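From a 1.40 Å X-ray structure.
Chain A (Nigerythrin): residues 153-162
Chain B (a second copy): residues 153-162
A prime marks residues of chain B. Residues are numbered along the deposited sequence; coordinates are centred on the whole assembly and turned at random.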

# COMPACT_ATOMS: atom_id res chain seq x y z
N ALA A 153 -3.57 -5.22 1.24
CA ALA A 153 -3.06 -3.95 0.75
C ALA A 153 -1.74 -4.15 0.02
O ALA A 153 -1.54 -3.61 -1.07
N GLU A 154 -0.85 -4.93 0.62
CA GLU A 154 0.44 -5.18 -0.00
C GLU A 154 0.27 -5.94 -1.32
O GLU A 154 0.93 -5.63 -2.30
N ARG A 155 -0.62 -6.92 -1.34
CA ARG A 155 -0.86 -7.69 -2.56
C ARG A 155 -1.37 -6.78 -3.67
O ARG A 155 -0.97 -6.93 -4.83
N TYR A 156 -2.25 -5.84 -3.34
CA TYR A 156 -2.78 -4.92 -4.34
C TYR A 156 -1.70 -3.99 -4.88
O TYR A 156 -1.64 -3.73 -6.07
N LEU A 157 -0.83 -3.49 -4.00
CA LEU A 157 0.24 -2.62 -4.46
C LEU A 157 1.24 -3.40 -5.30
O LEU A 157 1.76 -2.88 -6.29
N ALA A 158 1.52 -4.64 -4.92
CA ALA A 158 2.46 -5.46 -5.68
C ALA A 158 1.89 -5.68 -7.08
O ALA A 158 2.62 -5.60 -8.07
N ALA A 159 0.59 -5.96 -7.16
CA ALA A 159 -0.06 -6.19 -8.45
C ALA A 159 -0.03 -4.91 -9.29
O ALA A 159 0.16 -4.95 -10.50
N TYR A 160 -0.22 -3.77 -8.63
CA TYR A 160 -0.20 -2.47 -9.30
C TYR A 160 1.18 -2.22 -9.89
O TYR A 160 1.31 -1.82 -11.05
N ASN A 161 2.23 -2.47 -9.11
CA ASN A 161 3.58 -2.25 -9.60
C ASN A 161 3.96 -3.15 -10.76
O ASN A 161 4.76 -2.76 -11.61
N ASP A 162 3.38 -4.34 -10.80
CA ASP A 162 3.66 -5.29 -11.88
C ASP A 162 2.45 -5.50 -12.77
O ASP A 162 2.27 -6.57 -13.34
N ALA B 153 5.35 2.72 -1.77
CA ALA B 153 4.12 2.34 -1.10
C ALA B 153 4.17 0.86 -0.74
O ALA B 153 3.85 0.47 0.38
N GLU B 154 4.58 0.02 -1.69
CA GLU B 154 4.66 -1.41 -1.43
C GLU B 154 5.68 -1.72 -0.35
O GLU B 154 5.43 -2.55 0.52
N ARG B 155 6.83 -1.05 -0.39
CA ARG B 155 7.87 -1.28 0.61
C ARG B 155 7.36 -0.93 2.00
O ARG B 155 7.64 -1.64 2.96
N TYR B 156 6.61 0.16 2.11
CA TYR B 156 6.08 0.57 3.41
C TYR B 156 5.05 -0.44 3.92
O TYR B 156 5.04 -0.76 5.10
N LEU B 157 4.20 -0.94 3.03
CA LEU B 157 3.20 -1.91 3.45
C LEU B 157 3.86 -3.23 3.85
O LEU B 157 3.45 -3.88 4.81
N ALA B 158 4.91 -3.62 3.12
CA ALA B 158 5.62 -4.86 3.44
C ALA B 158 6.26 -4.71 4.82
O ALA B 158 6.21 -5.63 5.64
N ALA B 159 6.85 -3.55 5.08
CA ALA B 159 7.50 -3.30 6.37
C ALA B 159 6.46 -3.29 7.49
O ALA B 159 6.74 -3.74 8.60
N TYR B 160 5.27 -2.78 7.19
CA TYR B 160 4.19 -2.73 8.17
C TYR B 160 3.74 -4.15 8.51
O TYR B 160 3.54 -4.49 9.67
N ASN B 161 3.57 -4.98 7.48
CA ASN B 161 3.14 -6.35 7.70
C ASN B 161 4.16 -7.16 8.48
O ASN B 161 3.79 -8.05 9.25
N ASP B 162 5.44 -6.85 8.29
CA ASP B 162 6.51 -7.55 8.99
C ASP B 162 7.16 -6.67 10.04
O ASP B 162 8.34 -6.83 10.35

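The two helices run nearly antiparallel, at 154°, with their axes 9.0 Å apart at closest approach. That pairing sets Glu154 opposite Leu157′ and Leu157 opposite Glu154′, each CA to CA distance being 5.5 Å. Small residues make the hollows. Ala153, Leu157 and Asn161 point their CA-to-CB bonds toward the partner helix, as do their primed counterparts, and between them the alanines leave room for leucine. Tyr160 and Tyr160′, both chi1 t, also start toward the partner but do not touch it.

The leucines fill that room asymmetrically. Leu157′ is m,t (chi1 -64°, chi2 170°), and its CD1 lies 3.7 Å from Ala153 O and 4.0 Å from Ala153 CB. Leu157 has chi1 between wells at -104° and chi2 m, and its CD1 reaches Ala153′ CB at 3.7 Å. The two bumps also meet each other, Leu157 CD2 against Leu157′ CD1 at 3.8 Å, so the pair departs from exact twofold symmetry while each leucine still finds an alanine.

Glu154 and Glu154′ set out sideways, but with chi1 and chi2 both t they extend across the partner helix and are the residues most covered by the partner stretch. Each passes over an alanine: Glu154 OE1 is 3.5 Å from Ala158′ CB, and Glu154′ OE1 is 3.5 Å from Ala158 CB. Over the alanine the carboxylate lies close to the helix, Glu154 OE2 being 3.5 Å from Ala158′ CA, and reaches the asparagine one residue short of the first non-helical position. Asn161′ ND2 donates to Glu154 OE2 at 2.8 Å, and Asn161 ND2 to Glu154′ OE2 at 2.8 Å; both asparagines are chi1 m.

Water 2 links the two carboxylates, its O donating to Glu154 OE1 at 2.6 Å and Glu154′ OE1 at 2.7 Å. The O of water 1 lies 3.0 Å from Glu154 OE2 and 3.2 Å from Ala158′ O, possible acceptors among more than its protons can serve. The CA-to-CB bonds of Arg155, Ala159 and their mates point away, though the arginine ends come nearer without making contact.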

# COMPACT_ATOMS: atom_id res chain seq x y z
CB ALA A 153 -2.87 -2.98 1.91
CB GLU A 154 1.35 -5.97 0.94
CG GLU A 154 2.74 -6.20 0.36
CD GLU A 154 3.64 -7.02 1.25
OE1 GLU A 154 4.70 -7.47 0.75
OE2 GLU A 154 3.31 -7.23 2.43
CB ARG A 155 -1.87 -8.81 -2.30
CG ARG A 155 -1.32 -9.95 -1.46
CD ARG A 155 -0.84 -11.12 -2.33
NE ARG A 155 0.16 -10.73 -3.32
CZ ARG A 155 1.44 -10.47 -3.04
NH1 ARG A 155 1.88 -10.56 -1.79
NH2 ARG A 155 2.27 -10.12 -4.01
CB TYR A 156 -3.94 -4.11 -3.76
CG TYR A 156 -5.25 -4.88 -3.67
CD1 TYR A 156 -6.19 -4.57 -2.69
CD2 TYR A 156 -5.56 -5.88 -4.59
CE1 TYR A 156 -7.42 -5.22 -2.64
CE2 TYR A 156 -6.78 -6.54 -4.55
CZ TYR A 156 -7.71 -6.21 -3.57
OH TYR A 156 -8.92 -6.86 -3.55
CB LEU A 157 0.96 -1.95 -3.29
CG LEU A 157 0.62 -0.47 -3.05
CD1 LEU A 157 0.99 0.36 -4.27
CD2 LEU A 157 -0.86 -0.32 -2.74
CB ALA A 158 2.67 -6.80 -4.99
CB ALA A 159 -1.49 -6.64 -8.23
CB TYR A 160 -0.55 -1.38 -8.29
CG TYR A 160 -0.61 0.03 -8.82
CD1 TYR A 160 -1.80 0.57 -9.32
CD2 TYR A 160 0.51 0.86 -8.76
CE1 TYR A 160 -1.87 1.90 -9.72
CE2 TYR A 160 0.45 2.19 -9.16
CZ TYR A 160 -0.74 2.71 -9.64
OH TYR A 160 -0.79 4.04 -9.98
CB ASN A 161 4.59 -2.39 -8.45
CG ASN A 161 4.47 -1.28 -7.44
OD1 ASN A 161 4.07 -0.17 -7.78
ND2 ASN A 161 4.82 -1.56 -6.19
CB ASP A 162 4.09 -6.64 -11.31
CG ASP A 162 5.50 -6.62 -10.78
OD1 ASP A 162 6.34 -5.89 -11.34
OD2 ASP A 162 5.78 -7.36 -9.80
CB ALA B 153 2.91 2.63 -1.99
CB GLU B 154 5.01 -2.17 -2.71
CG GLU B 154 5.07 -3.67 -2.48
CD GLU B 154 5.43 -4.46 -3.72
OE1 GLU B 154 5.65 -5.68 -3.59
OE2 GLU B 154 5.47 -3.87 -4.82
CB ARG B 155 9.11 -0.45 0.27
CG ARG B 155 9.89 -0.94 -0.95
CD ARG B 155 11.06 -1.84 -0.56
NE ARG B 155 10.67 -2.99 0.25
CZ ARG B 155 10.00 -4.04 -0.20
NH1 ARG B 155 9.64 -4.11 -1.47
NH2 ARG B 155 9.70 -5.04 0.63
CB TYR B 156 5.45 1.96 3.31
CG TYR B 156 6.45 3.10 3.27
CD1 TYR B 156 6.15 4.28 2.60
CD2 TYR B 156 7.66 3.01 3.95
CE1 TYR B 156 7.02 5.36 2.63
CE2 TYR B 156 8.55 4.09 3.98
CZ TYR B 156 8.22 5.26 3.32
OH TYR B 156 9.09 6.33 3.37
CB LEU B 157 2.17 -2.13 2.34
CG LEU B 157 1.33 -0.89 2.01
CD1 LEU B 157 0.53 -1.12 0.74
CD2 LEU B 157 0.41 -0.57 3.16
CB ALA B 158 6.70 -5.12 2.40
CB ALA B 159 8.23 -1.97 6.33
CB TYR B 160 3.03 -1.92 7.58
CG TYR B 160 1.81 -1.79 8.47
CD1 TYR B 160 1.69 -0.73 9.37
CD2 TYR B 160 0.75 -2.69 8.37
CE1 TYR B 160 0.53 -0.56 10.13
CE2 TYR B 160 -0.41 -2.53 9.12
CZ TYR B 160 -0.51 -1.46 10.00
OH TYR B 160 -1.67 -1.28 10.71
CB ASN B 161 2.84 -7.03 6.37
CG ASN B 161 1.59 -6.50 5.73
OD1 ASN B 161 0.68 -6.07 6.43
ND2 ASN B 161 1.52 -6.52 4.41
CB ASP B 162 7.58 -8.01 8.00
CG ASP B 162 7.09 -9.10 7.08
OD1 ASP B 162 6.28 -9.93 7.55
OD2 ASP B 162 7.52 -9.13 5.91
O HOH W 1 5.31 -8.35 4.29
O HOH W 2 6.19 -7.06 -1.37